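Local coordinates for protein putative dihydrodipicolinate synthase (Thermus thermophilus, PDB 2PCQ) that belongs to the dihydrodipicolinate synthetase family and folds as a TIM barrel, four copies of which form the assembly, at residues 32-38 and 63-68; 95-101 and 130-134; 222-226 and 276-281; 161-165 and 185-189. Residue numbers count along the deposited sequence, not the author numbering.

Contact 1 of 4, residues 32-38 and 63-68; sequences VDGLLVY and KPFLVG
Residues 32-38 and 63-68 run in the same direction, 31° apart end to end, as parallel neighbours: Leu-36 CA lies 4.6 Å from Leu-66 CA, Val-37 CA 4.7 Å from Val-67 CA. Near-linear backbone bonds fix this register, Leu-66 N to Leu-35 O (2.8 Å), Val-37 N to Leu-66 O (2.8 Å) and Gly-68 N to Val-37 O (2.7 Å). Strands 36-37 and 66-69 are the second and third of the eight-stranded TIM barrel, joined through helix 49-57 as a beta-alpha-beta unit. Leu-36 (t, p) leans its CD1 over Leu-66 CB (3.9 Å); both leucines also touch Ile-193. On the face of Val-37 and Val-67, Val-37 CG2 meets Phe-65 CD1 (4.2 Å), and Phe-21 of helix 18-28 packs on Val-37. Side-chain-free Gly-68 admits Tyr-38 O to 3.3 Å from its CA. Where the chains part, water 1 takes the gap between Asp-33 O (2.9 Å) and Pro-64 O (2.7 Å), and Lys-63 (m, t, t, t) stretches alongside until NZ donates to Val-32 O (2.8 Å).

Contact 2 of 4, residues 95-101 and 130-134; sequences TPPRYYH and TKVDL
This is an apolar loop-to-loop contact at the C-terminal end of the barrel strands: residues 95-101 follow strand 91-94, and residues 130-134 start at Thr-130, the last residue of the short helix 127-130. Lys-131 (phi 60°) turns the chain out of the helix, and from Val-132 onward it is extended. The other loop passes through Pro-96 and Pro-97 into a type I beta turn from Arg-98 to His-101, with His-101 N bonded to Arg-98 O (3.0 Å). The CA atoms of Arg-98 and Thr-130 are 6.4 Å apart, those of Pro-96 and Leu-134 7.3 Å. Val-132 (m) packs against the open end of the turn, between Arg-98 and His-101: CG1 lies 3.6 Å from His-101 CB and 3.8 Å from Arg-98 O, and CB sits over the face of the His-101 ring, 3.8 Å from its centroid, in a CH-pi contact. Beside it Pro-96 CG touches Leu-134 CD1 (4.2 Å), and Arg-98 CG packs on Thr-130 CB (3.9 Å). Water 3 spans His-101 NE2 (2.7 Å) and Asp-133 O (2.6 Å). Arg-98 O bonds Lys-131 NZ of the second subunit, and Tyr-100 stacks edge-to-face with its His-46. Such loops rim the TIM-barrel mouth, the end where enzymes of this fold place their active sites, and here they also form part of a subunit interface.

Contact 3 of 4, residues 222-226 and 276-281; sequences LQKKL and LKEEGW
A salt bridge ties helix 216-247 to the tail of helix 266-278: Lys-225 NZ donates to Glu-279 OE1 at 2.9 Å and, weakly, to Glu-279 OE2 at 3.3 Å. Lys-225 (t, t, m, m) runs straight out and then hooks its amine sideways, while Glu-279 (m, t) reaches to meet it. Glu-279 is presented by a Schellman motif: Gly-280, at phi 88°, breaks the helix, with Gly-280 N bonded to Lys-277 O (3.0 Å) and Trp-281 N to Leu-276 O (3.0 Å). These helices belong to the helical C-terminal part that follows the TIM barrel in this family. The reversal brings the Trp-281 indole back toward helix 216-247, where NE1 lies 3.9 Å from Lys-225 CD and CE2 4.1 Å from Leu-222 CD1; Ala-203 and Ala-206 of helix 201-212 also pack on Trp-281. Leu-276 (m, t) sets CD2 3.9 Å from Lys-225 CG and CD1 4.3 Å from Leu-226 CD2, with Leu-226 CA and Leu-276 CA 8.4 Å apart.

Contact 4 of 4, residues 161-165 and 185-189; sequences IAFYQ and LALGA
A Schellman motif closes helix 181-186 here and packs against helix 158-167, its neighbour in the outer helical layer of the TIM barrel. Leu-187 is the first residue to depart from helical geometry. Gly-188 follows at phi 91° as the C-prime residue, its N bonded to Leu-185 O (3.0 Å), and a CB there would be jammed against the preceding carbonyl. Residues 161-165 are regular helix, with Gln-165 N bonded to Ile-161 O (3.1 Å). The closest CA pairs are Ala-162 with Leu-187, 5.4 Å, and Gln-165 with Gly-188, 5.6 Å. Leu-187 (m, t) is the main bump, lying in the hollow between Ile-161, Ala-162 and Gln-165: its CB is 3.7 Å from Ile-161 CG2 and its CD2 4.1 Å from Ala-162 CB and 3.6 Å from Gln-165 OE1. The extended Gln-165 (t, t) lays its amide across the turn: Gln-165 NE2 lies 3.1 Å from Leu-187 C and 3.1 Å from Gly-188 N; NE2 and that backbone N are both donors, so this is close packing and not a hydrogen bond. The third subunit covers the contact from outside: its Gln-220 bonds Ala-186 O, its Ala-186 meets Ala-186, and its Pro-179 packs on Ala-162. The polar link between the segments is water 4, which donates to Ile-161 O (2.8 Å) and Leu-187 O (2.7 Å).

Contact 1 lies nearest the chain's centre and is strand on strand, held by direct backbone hydrogen bonds. The other three lie farther out, contact 2 at the barrel mouth, contacts 3 and 4 among the helices, and rely on side chains, with bridging water at contacts 2 and 4. Contact 2, between loops, and contact 4, between a helix and the capped end of another, are both buried but face different partners, the second and third subunits. Contact 3, only partly buried, is the one with a salt bridge, its centre about 35 Å from that of contact 2. Contacts 3 and 4 share the Schellman helix ending and touch the third subunit, where Gln-165 meets Lys-224.

Contact 1 of 4, residues 32-38 and 63-68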
loop_
_atom_site.group_PDB
_atom_site.type_symbol
_atom_site.label_atom_id
_atom_site.label_comp_id
_atom_site.label_asym_id
_atom_site.label_seq_id
_atom_site.Cartn_x
_atom_site.Cartn_y
_atom_site.Cartn_z
ATOM N N VAL A 32 -22.232 30.376 2.692
ATOM C CA VAL A 32 -21.111 29.882 3.489
ATOM C C VAL A 32 -20.276 30.983 4.142
ATOM O O VAL A 32 -20.469 32.165 3.873
ATOM C CB VAL A 32 -20.178 29.011 2.612
ATOM C CG1 VAL A 32 -20.920 27.768 2.135
ATOM C CG2 VAL A 32 -19.702 29.820 1.403
ATOM N N ASP A 33 -19.336 30.581 4.993
ATOM C CA ASP A 33 -18.470 31.531 5.690
ATOM C C ASP A 33 -17.376 32.104 4.796
ATOM O O ASP A 33 -16.827 33.169 5.076
ATOM C CB ASP A 33 -17.832 30.856 6.904
ATOM C CG ASP A 33 -18.844 30.519 7.978
ATOM O OD1 ASP A 33 -19.344 31.458 8.631
ATOM O OD2 ASP A 33 -19.147 29.321 8.161
ATOM N N GLY A 34 -17.058 31.384 3.726
ATOM C CA GLY A 34 -16.029 31.827 2.809
ATOM C C GLY A 34 -15.828 30.780 1.735
ATOM O O GLY A 34 -16.433 29.711 1.787
ATOM N N LEU A 35 -14.975 31.078 0.764
ATOM C CA LEU A 35 -14.726 30.142 -0.320
ATOM C C LEU A 35 -13.277 29.694 -0.383
ATOM O O LEU A 35 -12.370 30.414 0.041
ATOM C CB LEU A 35 -15.067 30.784 -1.669
ATOM C CG LEU A 35 -16.454 31.370 -1.930
ATOM C CD1 LEU A 35 -16.435 32.064 -3.288
ATOM C CD2 LEU A 35 -17.516 30.275 -1.896
ATOM N N LEU A 36 -13.073 28.491 -0.913
ATOM C CA LEU A 36 -11.731 27.971 -1.133
ATOM C C LEU A 36 -11.627 27.871 -2.647
ATOM O O LEU A 36 -12.325 27.064 -3.268
ATOM C CB LEU A 36 -11.535 26.579 -0.517
ATOM C CG LEU A 36 -10.348 25.800 -1.116
ATOM C CD1 LEU A 36 -9.062 26.621 -1.026
ATOM C CD2 LEU A 36 -10.180 24.471 -0.393
ATOM N N VAL A 37 -10.784 28.710 -3.239
ATOM C CA VAL A 37 -10.583 28.706 -4.685
ATOM C C VAL A 37 -9.378 27.814 -5.006
ATOM O O VAL A 37 -8.350 27.892 -4.343
ATOM C CB VAL A 37 -10.310 30.137 -5.220
ATOM C CG1 VAL A 37 -10.154 30.108 -6.733
ATOM C CG2 VAL A 37 -11.449 31.064 -4.827
ATOM N N TYR A 38 -9.524 26.964 -6.017
ATOM C CA TYR A 38 -8.463 26.048 -6.428
ATOM C C TYR A 38 -8.099 25.033 -5.345
ATOM O O TYR A 38 -6.920 24.750 -5.112
ATOM C CB TYR A 38 -7.202 26.818 -6.858
ATOM C CG TYR A 38 -7.393 27.736 -8.054
ATOM C CD1 TYR A 38 -8.349 27.455 -9.032
ATOM C CD2 TYR A 38 -6.600 28.872 -8.217
ATOM C CE1 TYR A 38 -8.511 28.283 -10.145
ATOM C CE2 TYR A 38 -6.750 29.709 -9.335
ATOM C CZ TYR A 38 -7.707 29.407 -10.289
ATOM O OH TYR A 38 -7.857 30.213 -11.394
ATOM N N LYS A 63 -16.416 37.737 0.806
ATOM C CA LYS A 63 -16.030 37.218 2.113
ATOM C C LYS A 63 -14.583 36.735 2.068
ATOM O O LYS A 63 -14.066 36.420 0.999
ATOM C CB LYS A 63 -16.957 36.062 2.509
ATOM C CG LYS A 63 -18.425 36.451 2.563
ATOM C CD LYS A 63 -19.310 35.299 3.012
ATOM C CE LYS A 63 -20.777 35.716 3.016
ATOM N NZ LYS A 63 -21.680 34.628 3.479
ATOM N N PRO A 64 -13.903 36.690 3.228
ATOM C CA PRO A 64 -12.509 36.229 3.255
ATOM C C PRO A 64 -12.423 34.857 2.588
ATOM O O PRO A 64 -13.183 33.952 2.923
ATOM C CB PRO A 64 -12.194 36.165 4.748
ATOM C CG PRO A 64 -13.031 37.285 5.308
ATOM C CD PRO A 64 -14.347 37.112 4.570
ATOM N N PHE A 65 -11.498 34.704 1.648
ATOM C CA PHE A 65 -11.365 33.439 0.942
ATOM C C PHE A 65 -9.959 32.866 0.985
ATOM O O PHE A 65 -8.992 33.561 1.311
ATOM C CB PHE A 65 -11.807 33.608 -0.514
ATOM C CG PHE A 65 -10.931 34.532 -1.319
ATOM C CD1 PHE A 65 -10.009 34.022 -2.231
ATOM C CD2 PHE A 65 -11.046 35.912 -1.187
ATOM C CE1 PHE A 65 -9.217 34.874 -3.004
ATOM C CE2 PHE A 65 -10.260 36.775 -1.952
ATOM C CZ PHE A 65 -9.344 36.256 -2.864
ATOM N N LEU A 66 -9.865 31.583 0.654
ATOM C CA LEU A 66 -8.598 30.877 0.630
ATOM C C LEU A 66 -8.301 30.475 -0.803
ATOM O O LEU A 66 -9.215 30.283 -1.607
ATOM C CB LEU A 66 -8.674 29.615 1.495
ATOM C CG LEU A 66 -9.008 29.759 2.980
ATOM C CD1 LEU A 66 -9.218 28.373 3.581
ATOM C CD2 LEU A 66 -7.883 30.495 3.696
ATOM N N VAL A 67 -7.020 30.358 -1.125
ATOM C CA VAL A 67 -6.621 29.939 -2.459
ATOM C C VAL A 67 -5.671 28.758 -2.329
ATOM O O VAL A 67 -4.672 28.828 -1.611
ATOM C CB VAL A 67 -5.914 31.070 -3.229
ATOM C CG1 VAL A 67 -5.496 30.572 -4.610
ATOM C CG2 VAL A 67 -6.845 32.265 -3.362
ATOM N N GLY A 68 -5.994 27.668 -3.014
ATOM C CA GLY A 68 -5.141 26.497 -2.959
ATOM C C GLY A 68 -3.911 26.710 -3.822
ATOM O O GLY A 68 -4.011 27.269 -4.914
HETATM O O HOH W 1 -13.978 33.307 5.453
HETATM O O HOH W 2 -15.058 33.941 0.226
#

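Contact 2 of 4, residues 95-101 and 130-134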
loop_
_atom_site.group_PDB
_atom_site.type_symbol
_atom_site.label_atom_id
_atom_site.label_comp_id
_atom_site.label_asym_id
_atom_site.label_seq_id
_atom_site.Cartn_x
_atom_site.Cartn_y
_atom_site.Cartn_z
ATOM N N THR A 95 -0.115 22.367 -0.725
ATOM C CA THR A 95 0.190 20.943 -0.659
ATOM C C THR A 95 1.702 20.772 -0.814
ATOM O O THR A 95 2.387 21.662 -1.316
ATOM C CB THR A 95 -0.482 20.183 -1.817
ATOM O OG1 THR A 95 -0.121 20.807 -3.054
ATOM C CG2 THR A 95 -1.999 20.192 -1.673
ATOM N N PRO A 96 2.245 19.621 -0.386
ATOM C CA PRO A 96 3.688 19.388 -0.513
ATOM C C PRO A 96 4.051 19.046 -1.959
ATOM O O PRO A 96 3.191 18.628 -2.735
ATOM C CB PRO A 96 3.930 18.177 0.396
ATOM C CG PRO A 96 2.743 18.162 1.322
ATOM C CD PRO A 96 1.613 18.565 0.418
ATOM N N PRO A 97 5.321 19.251 -2.349
ATOM C CA PRO A 97 5.706 18.914 -3.725
ATOM C C PRO A 97 5.381 17.420 -3.870
ATOM O O PRO A 97 5.438 16.689 -2.884
ATOM C CB PRO A 97 7.205 19.196 -3.736
ATOM C CG PRO A 97 7.315 20.371 -2.805
ATOM C CD PRO A 97 6.408 19.964 -1.654
ATOM N N ARG A 98 5.065 16.963 -5.079
ATOM C CA ARG A 98 4.672 15.562 -5.278
ATOM C C ARG A 98 5.554 14.595 -6.063
ATOM O O ARG A 98 5.983 13.562 -5.543
ATOM C CB ARG A 98 3.293 15.516 -5.937
ATOM C CG ARG A 98 2.142 15.994 -5.089
ATOM C CD ARG A 98 1.078 16.560 -6.002
ATOM N NE ARG A 98 1.386 17.942 -6.327
ATOM C CZ ARG A 98 1.095 18.537 -7.478
ATOM N NH1 ARG A 98 0.485 17.871 -8.450
ATOM N NH2 ARG A 98 1.406 19.813 -7.639
ATOM N N TYR A 99 5.779 14.918 -7.331
ATOM C CA TYR A 99 6.528 14.056 -8.230
ATOM C C TYR A 99 7.815 13.432 -7.681
ATOM O O TYR A 99 8.000 12.221 -7.789
ATOM C CB TYR A 99 6.819 14.802 -9.532
ATOM C CG TYR A 99 7.082 13.884 -10.697
ATOM C CD1 TYR A 99 6.032 13.376 -11.464
ATOM C CD2 TYR A 99 8.381 13.501 -11.022
ATOM C CE1 TYR A 99 6.275 12.507 -12.532
ATOM C CE2 TYR A 99 8.635 12.632 -12.086
ATOM C CZ TYR A 99 7.582 12.141 -12.834
ATOM O OH TYR A 99 7.838 11.283 -13.878
ATOM N N TYR A 100 8.700 14.240 -7.100
ATOM C CA TYR A 100 9.959 13.717 -6.553
ATOM C C TYR A 100 9.963 13.744 -5.027
ATOM O O TYR A 100 11.021 13.793 -4.400
ATOM C CB TYR A 100 11.143 14.545 -7.066
ATOM C CG TYR A 100 11.272 14.574 -8.571
ATOM C CD1 TYR A 100 11.822 13.498 -9.268
ATOM C CD2 TYR A 100 10.819 15.670 -9.300
ATOM C CE1 TYR A 100 11.914 13.519 -10.659
ATOM C CE2 TYR A 100 10.901 15.701 -10.682
ATOM C CZ TYR A 100 11.448 14.627 -11.356
ATOM O OH TYR A 100 11.521 14.671 -12.726
ATOM N N HIS A 101 8.775 13.693 -4.438
ATOM C CA HIS A 101 8.621 13.750 -2.989
ATOM C C HIS A 101 9.585 12.886 -2.179
ATOM O O HIS A 101 10.037 13.292 -1.107
ATOM C CB HIS A 101 7.178 13.402 -2.614
ATOM C CG HIS A 101 6.867 13.610 -1.167
ATOM N ND1 HIS A 101 7.149 12.671 -0.201
ATOM C CD2 HIS A 101 6.305 14.660 -0.519
ATOM C CE1 HIS A 101 6.772 13.128 0.981
ATOM N NE2 HIS A 101 6.257 14.334 0.814
ATOM N N THR A 130 -2.862 13.919 -3.949
ATOM C CA THR A 130 -1.429 14.195 -4.040
ATOM C C THR A 130 -0.609 12.918 -3.922
ATOM O O THR A 130 0.520 12.848 -4.397
ATOM C CB THR A 130 -0.963 15.170 -2.947
ATOM O OG1 THR A 130 -1.179 14.582 -1.659
ATOM C CG2 THR A 130 -1.720 16.493 -3.051
ATOM N N LYS A 131 -1.177 11.918 -3.263
ATOM C CA LYS A 131 -0.518 10.634 -3.104
ATOM C C LYS A 131 0.830 10.683 -2.382
ATOM O O LYS A 131 1.698 9.839 -2.610
ATOM C CB LYS A 131 -0.374 9.979 -4.482
ATOM C CG LYS A 131 -1.718 9.834 -5.196
ATOM C CD LYS A 131 -1.562 9.397 -6.644
ATOM C CE LYS A 131 -2.911 9.345 -7.364
ATOM N NZ LYS A 131 -3.536 10.693 -7.541
ATOM N N VAL A 132 1.004 11.678 -1.517
ATOM C CA VAL A 132 2.221 11.805 -0.725
ATOM C C VAL A 132 1.808 12.123 0.701
ATOM O O VAL A 132 0.736 12.680 0.944
ATOM C CB VAL A 132 3.171 12.927 -1.237
ATOM C CG1 VAL A 132 3.677 12.589 -2.635
ATOM C CG2 VAL A 132 2.461 14.274 -1.212
ATOM N N ASP A 133 2.663 11.772 1.648
ATOM C CA ASP A 133 2.368 12.005 3.048
ATOM C C ASP A 133 2.878 13.360 3.541
ATOM O O ASP A 133 3.704 14.003 2.897
ATOM C CB ASP A 133 2.979 10.870 3.877
ATOM C CG ASP A 133 2.571 10.921 5.337
ATOM O OD1 ASP A 133 1.391 11.215 5.614
ATOM O OD2 ASP A 133 3.428 10.650 6.205
ATOM N N LEU A 134 2.330 13.800 4.668
ATOM C CA LEU A 134 2.732 15.037 5.328
ATOM C C LEU A 134 2.835 14.569 6.774
ATOM O O LEU A 134 1.875 14.657 7.542
ATOM C CB LEU A 134 1.668 16.129 5.188
ATOM C CG LEU A 134 2.006 17.467 5.872
ATOM C CD1 LEU A 134 3.372 17.956 5.432
ATOM C CD2 LEU A 134 0.952 18.501 5.533
HETATM O O HOH W 3 5.632 15.740 3.000
#

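Contact 3 of 4, residues 222-226 and 276-281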
loop_
_atom_site.group_PDB
_atom_site.type_symbol
_atom_site.label_atom_id
_atom_site.label_comp_id
_atom_site.label_asym_id
_atom_site.label_seq_id
_atom_site.Cartn_x
_atom_site.Cartn_y
_atom_site.Cartn_z
ATOM N N LEU A 222 -28.126 14.370 12.204
ATOM C CA LEU A 222 -27.806 15.103 10.985
ATOM C C LEU A 222 -26.582 14.477 10.313
ATOM O O LEU A 222 -26.504 14.407 9.084
ATOM C CB LEU A 222 -27.561 16.582 11.304
ATOM C CG LEU A 222 -27.527 17.547 10.115
ATOM C CD1 LEU A 222 -28.690 17.257 9.174
ATOM C CD2 LEU A 222 -27.586 18.987 10.623
ATOM N N GLN A 223 -25.635 14.014 11.126
ATOM C CA GLN A 223 -24.427 13.365 10.622
ATOM C C GLN A 223 -24.823 12.104 9.846
ATOM O O GLN A 223 -24.283 11.820 8.775
ATOM C CB GLN A 223 -23.502 13.016 11.798
ATOM C CG GLN A 223 -22.557 11.822 11.601
ATOM C CD GLN A 223 -21.462 12.055 10.579
ATOM O OE1 GLN A 223 -20.887 13.145 10.491
ATOM N NE2 GLN A 223 -21.146 11.015 9.814
ATOM N N LYS A 224 -25.777 11.353 10.386
ATOM C CA LYS A 224 -26.248 10.141 9.727
ATOM C C LYS A 224 -26.995 10.496 8.442
ATOM O O LYS A 224 -26.846 9.825 7.419
ATOM C CB LYS A 224 -27.163 9.356 10.671
ATOM C CG LYS A 224 -26.432 8.804 11.887
ATOM C CD LYS A 224 -27.381 8.437 13.021
ATOM C CE LYS A 224 -28.344 7.339 12.625
ATOM N NZ LYS A 224 -29.265 7.007 13.750
ATOM N N LYS A 225 -27.792 11.558 8.496
ATOM C CA LYS A 225 -28.558 11.999 7.336
ATOM C C LYS A 225 -27.656 12.435 6.183
ATOM O O LYS A 225 -27.951 12.167 5.015
ATOM C CB LYS A 225 -29.480 13.157 7.720
ATOM C CG LYS A 225 -30.288 13.719 6.553
ATOM C CD LYS A 225 -31.246 14.809 7.016
ATOM C CE LYS A 225 -32.308 14.251 7.957
ATOM N NZ LYS A 225 -33.141 13.210 7.290
ATOM N N LEU A 226 -26.554 13.103 6.515
ATOM C CA LEU A 226 -25.625 13.592 5.501
ATOM C C LEU A 226 -24.559 12.580 5.060
ATOM O O LEU A 226 -23.854 12.808 4.076
ATOM C CB LEU A 226 -24.936 14.868 6.002
ATOM C CG LEU A 226 -25.843 16.069 6.295
ATOM C CD1 LEU A 226 -25.024 17.213 6.895
ATOM C CD2 LEU A 226 -26.527 16.515 5.004
ATOM N N LEU A 276 -32.514 15.075 -0.152
ATOM C CA LEU A 276 -32.094 16.164 0.718
ATOM C C LEU A 276 -32.726 17.468 0.258
ATOM O O LEU A 276 -33.068 18.324 1.073
ATOM C CB LEU A 276 -30.567 16.301 0.713
ATOM C CG LEU A 276 -29.795 15.238 1.498
ATOM C CD1 LEU A 276 -28.297 15.422 1.295
ATOM C CD2 LEU A 276 -30.149 15.348 2.974
ATOM N N LYS A 277 -32.888 17.619 -1.050
ATOM C CA LYS A 277 -33.483 18.838 -1.578
ATOM C C LYS A 277 -34.940 18.953 -1.139
ATOM O O LYS A 277 -35.406 20.034 -0.787
ATOM C CB LYS A 277 -33.403 18.862 -3.105
ATOM C CG LYS A 277 -33.921 20.158 -3.710
ATOM C CD LYS A 277 -33.862 20.127 -5.225
ATOM C CE LYS A 277 -34.415 21.410 -5.813
ATOM N NZ LYS A 277 -34.457 21.354 -7.296
ATOM N N GLU A 278 -35.650 17.828 -1.160
ATOM C CA GLU A 278 -37.052 17.796 -0.761
ATOM C C GLU A 278 -37.180 18.122 0.727
ATOM O O GLU A 278 -38.182 18.692 1.157
ATOM C CB GLU A 278 -37.645 16.417 -1.056
ATOM C CG GLU A 278 -39.128 16.288 -0.751
ATOM C CD GLU A 278 -39.974 17.289 -1.519
ATOM O OE1 GLU A 278 -39.828 17.369 -2.758
ATOM O OE2 GLU A 278 -40.788 17.996 -0.884
ATOM N N GLU A 279 -36.162 17.760 1.506
ATOM C CA GLU A 279 -36.159 18.038 2.941
ATOM C C GLU A 279 -35.808 19.496 3.209
ATOM O O GLU A 279 -35.923 19.964 4.341
ATOM C CB GLU A 279 -35.142 17.162 3.676
ATOM C CG GLU A 279 -35.481 15.695 3.746
ATOM C CD GLU A 279 -34.544 14.954 4.678
ATOM O OE1 GLU A 279 -34.512 15.295 5.878
ATOM O OE2 GLU A 279 -33.836 14.039 4.217
ATOM N N GLY A 280 -35.358 20.199 2.173
ATOM C CA GLY A 280 -35.005 21.603 2.317
ATOM C C GLY A 280 -33.570 21.878 2.739
ATOM O O GLY A 280 -33.261 22.978 3.195
ATOM N N TRP A 281 -32.691 20.893 2.571
ATOM C CA TRP A 281 -31.286 21.035 2.957
ATOM C C TRP A 281 -30.326 21.444 1.837
ATOM O O TRP A 281 -29.150 21.707 2.096
ATOM C CB TRP A 281 -30.783 19.727 3.579
ATOM C CG TRP A 281 -31.096 19.564 5.039
ATOM C CD1 TRP A 281 -31.637 18.465 5.640
ATOM C CD2 TRP A 281 -30.824 20.504 6.089
ATOM N NE1 TRP A 281 -31.718 18.659 6.999
ATOM C CE2 TRP A 281 -31.233 19.904 7.303
ATOM C CE3 TRP A 281 -30.287 21.797 6.125
ATOM C CZ2 TRP A 281 -31.106 20.547 8.539
ATOM C CZ3 TRP A 281 -30.162 22.438 7.356
ATOM C CH2 TRP A 281 -30.576 21.813 8.545
#

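Contact 4 of 4, residues 161-165 and 185-189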
loop_
_atom_site.group_PDB
_atom_site.type_symbol
_atom_site.label_atom_id
_atom_site.label_comp_id
_atom_site.label_asym_id
_atom_site.label_seq_id
_atom_site.Cartn_x
_atom_site.Cartn_y
_atom_site.Cartn_z
ATOM N N ILE A 161 -6.174 14.020 13.301
ATOM C CA ILE A 161 -6.972 15.092 13.898
ATOM C C ILE A 161 -6.806 15.062 15.418
ATOM O O ILE A 161 -6.634 16.105 16.055
ATOM C CB ILE A 161 -8.477 14.932 13.563
ATOM C CG1 ILE A 161 -8.684 14.885 12.043
ATOM C CG2 ILE A 161 -9.272 16.072 14.187
ATOM C CD1 ILE A 161 -8.362 16.166 11.319
ATOM N N ALA A 162 -6.859 13.861 15.991
ATOM C CA ALA A 162 -6.712 13.691 17.435
ATOM C C ALA A 162 -5.338 14.181 17.882
ATOM O O ALA A 162 -5.193 14.762 18.963
ATOM C CB ALA A 162 -6.898 12.219 17.816
ATOM N N PHE A 163 -4.333 13.941 17.045
ATOM C CA PHE A 163 -2.969 14.370 17.333
ATOM C C PHE A 163 -2.904 15.897 17.416
ATOM O O PHE A 163 -2.379 16.447 18.378
ATOM C CB PHE A 163 -2.011 13.880 16.241
ATOM C CG PHE A 163 -0.611 14.411 16.381
ATOM C CD1 PHE A 163 0.334 13.734 17.144
ATOM C CD2 PHE A 163 -0.242 15.599 15.759
ATOM C CE1 PHE A 163 1.634 14.235 17.284
ATOM C CE2 PHE A 163 1.048 16.109 15.894
ATOM C CZ PHE A 163 1.989 15.427 16.657
ATOM N N TYR A 164 -3.437 16.581 16.408
ATOM C CA TYR A 164 -3.409 18.043 16.410
ATOM C C TYR A 164 -4.069 18.568 17.680
ATOM O O TYR A 164 -3.569 19.496 18.319
ATOM C CB TYR A 164 -4.166 18.623 15.208
ATOM C CG TYR A 164 -3.815 18.046 13.853
ATOM C CD1 TYR A 164 -2.494 17.760 13.503
ATOM C CD2 TYR A 164 -4.810 17.814 12.907
ATOM C CE1 TYR A 164 -2.176 17.253 12.242
ATOM C CE2 TYR A 164 -4.503 17.313 11.645
ATOM C CZ TYR A 164 -3.189 17.032 11.320
ATOM O OH TYR A 164 -2.901 16.523 10.072
ATOM N N GLN A 165 -5.198 17.957 18.035
ATOM C CA GLN A 165 -5.970 18.350 19.205
ATOM C C GLN A 165 -5.208 18.208 20.519
ATOM O O GLN A 165 -5.247 19.094 21.370
ATOM C CB GLN A 165 -7.260 17.525 19.280
ATOM C CG GLN A 165 -8.120 17.827 20.507
ATOM C CD GLN A 165 -9.344 16.942 20.587
ATOM O OE1 GLN A 165 -9.238 15.717 20.524
ATOM N NE2 GLN A 165 -10.514 17.553 20.738
ATOM N N LEU A 185 -15.128 16.924 14.462
ATOM C CA LEU A 185 -15.541 17.996 15.363
ATOM C C LEU A 185 -15.321 17.576 16.812
ATOM O O LEU A 185 -14.840 18.357 17.632
ATOM C CB LEU A 185 -17.018 18.345 15.140
ATOM C CG LEU A 185 -17.365 18.960 13.779
ATOM C CD1 LEU A 185 -18.859 19.269 13.728
ATOM C CD2 LEU A 185 -16.550 20.233 13.557
ATOM N N ALA A 186 -15.672 16.332 17.122
ATOM C CA ALA A 186 -15.498 15.816 18.470
ATOM C C ALA A 186 -14.016 15.852 18.813
ATOM O O ALA A 186 -13.640 16.066 19.967
ATOM C CB ALA A 186 -16.018 14.389 18.558
ATOM N N LEU A 187 -13.182 15.645 17.796
ATOM C CA LEU A 187 -11.740 15.643 17.986
ATOM C C LEU A 187 -11.071 17.008 17.780
ATOM O O LEU A 187 -9.883 17.089 17.451
ATOM C CB LEU A 187 -11.099 14.566 17.095
ATOM C CG LEU A 187 -11.432 13.128 17.537
ATOM C CD1 LEU A 187 -10.955 12.127 16.502
ATOM C CD2 LEU A 187 -10.785 12.850 18.902
ATOM N N GLY A 188 -11.843 18.079 17.957
ATOM C CA GLY A 188 -11.284 19.419 17.875
ATOM C C GLY A 188 -11.222 20.248 16.605
ATOM O O GLY A 188 -10.753 21.384 16.657
ATOM N N ALA A 189 -11.673 19.722 15.473
ATOM C CA ALA A 189 -11.620 20.503 14.238
ATOM C C ALA A 189 -12.424 21.792 14.388
ATOM O O ALA A 189 -13.502 21.797 14.989
ATOM C CB ALA A 189 -12.160 19.683 13.071
HETATM O O HOH W 4 -8.078 18.556 16.008
#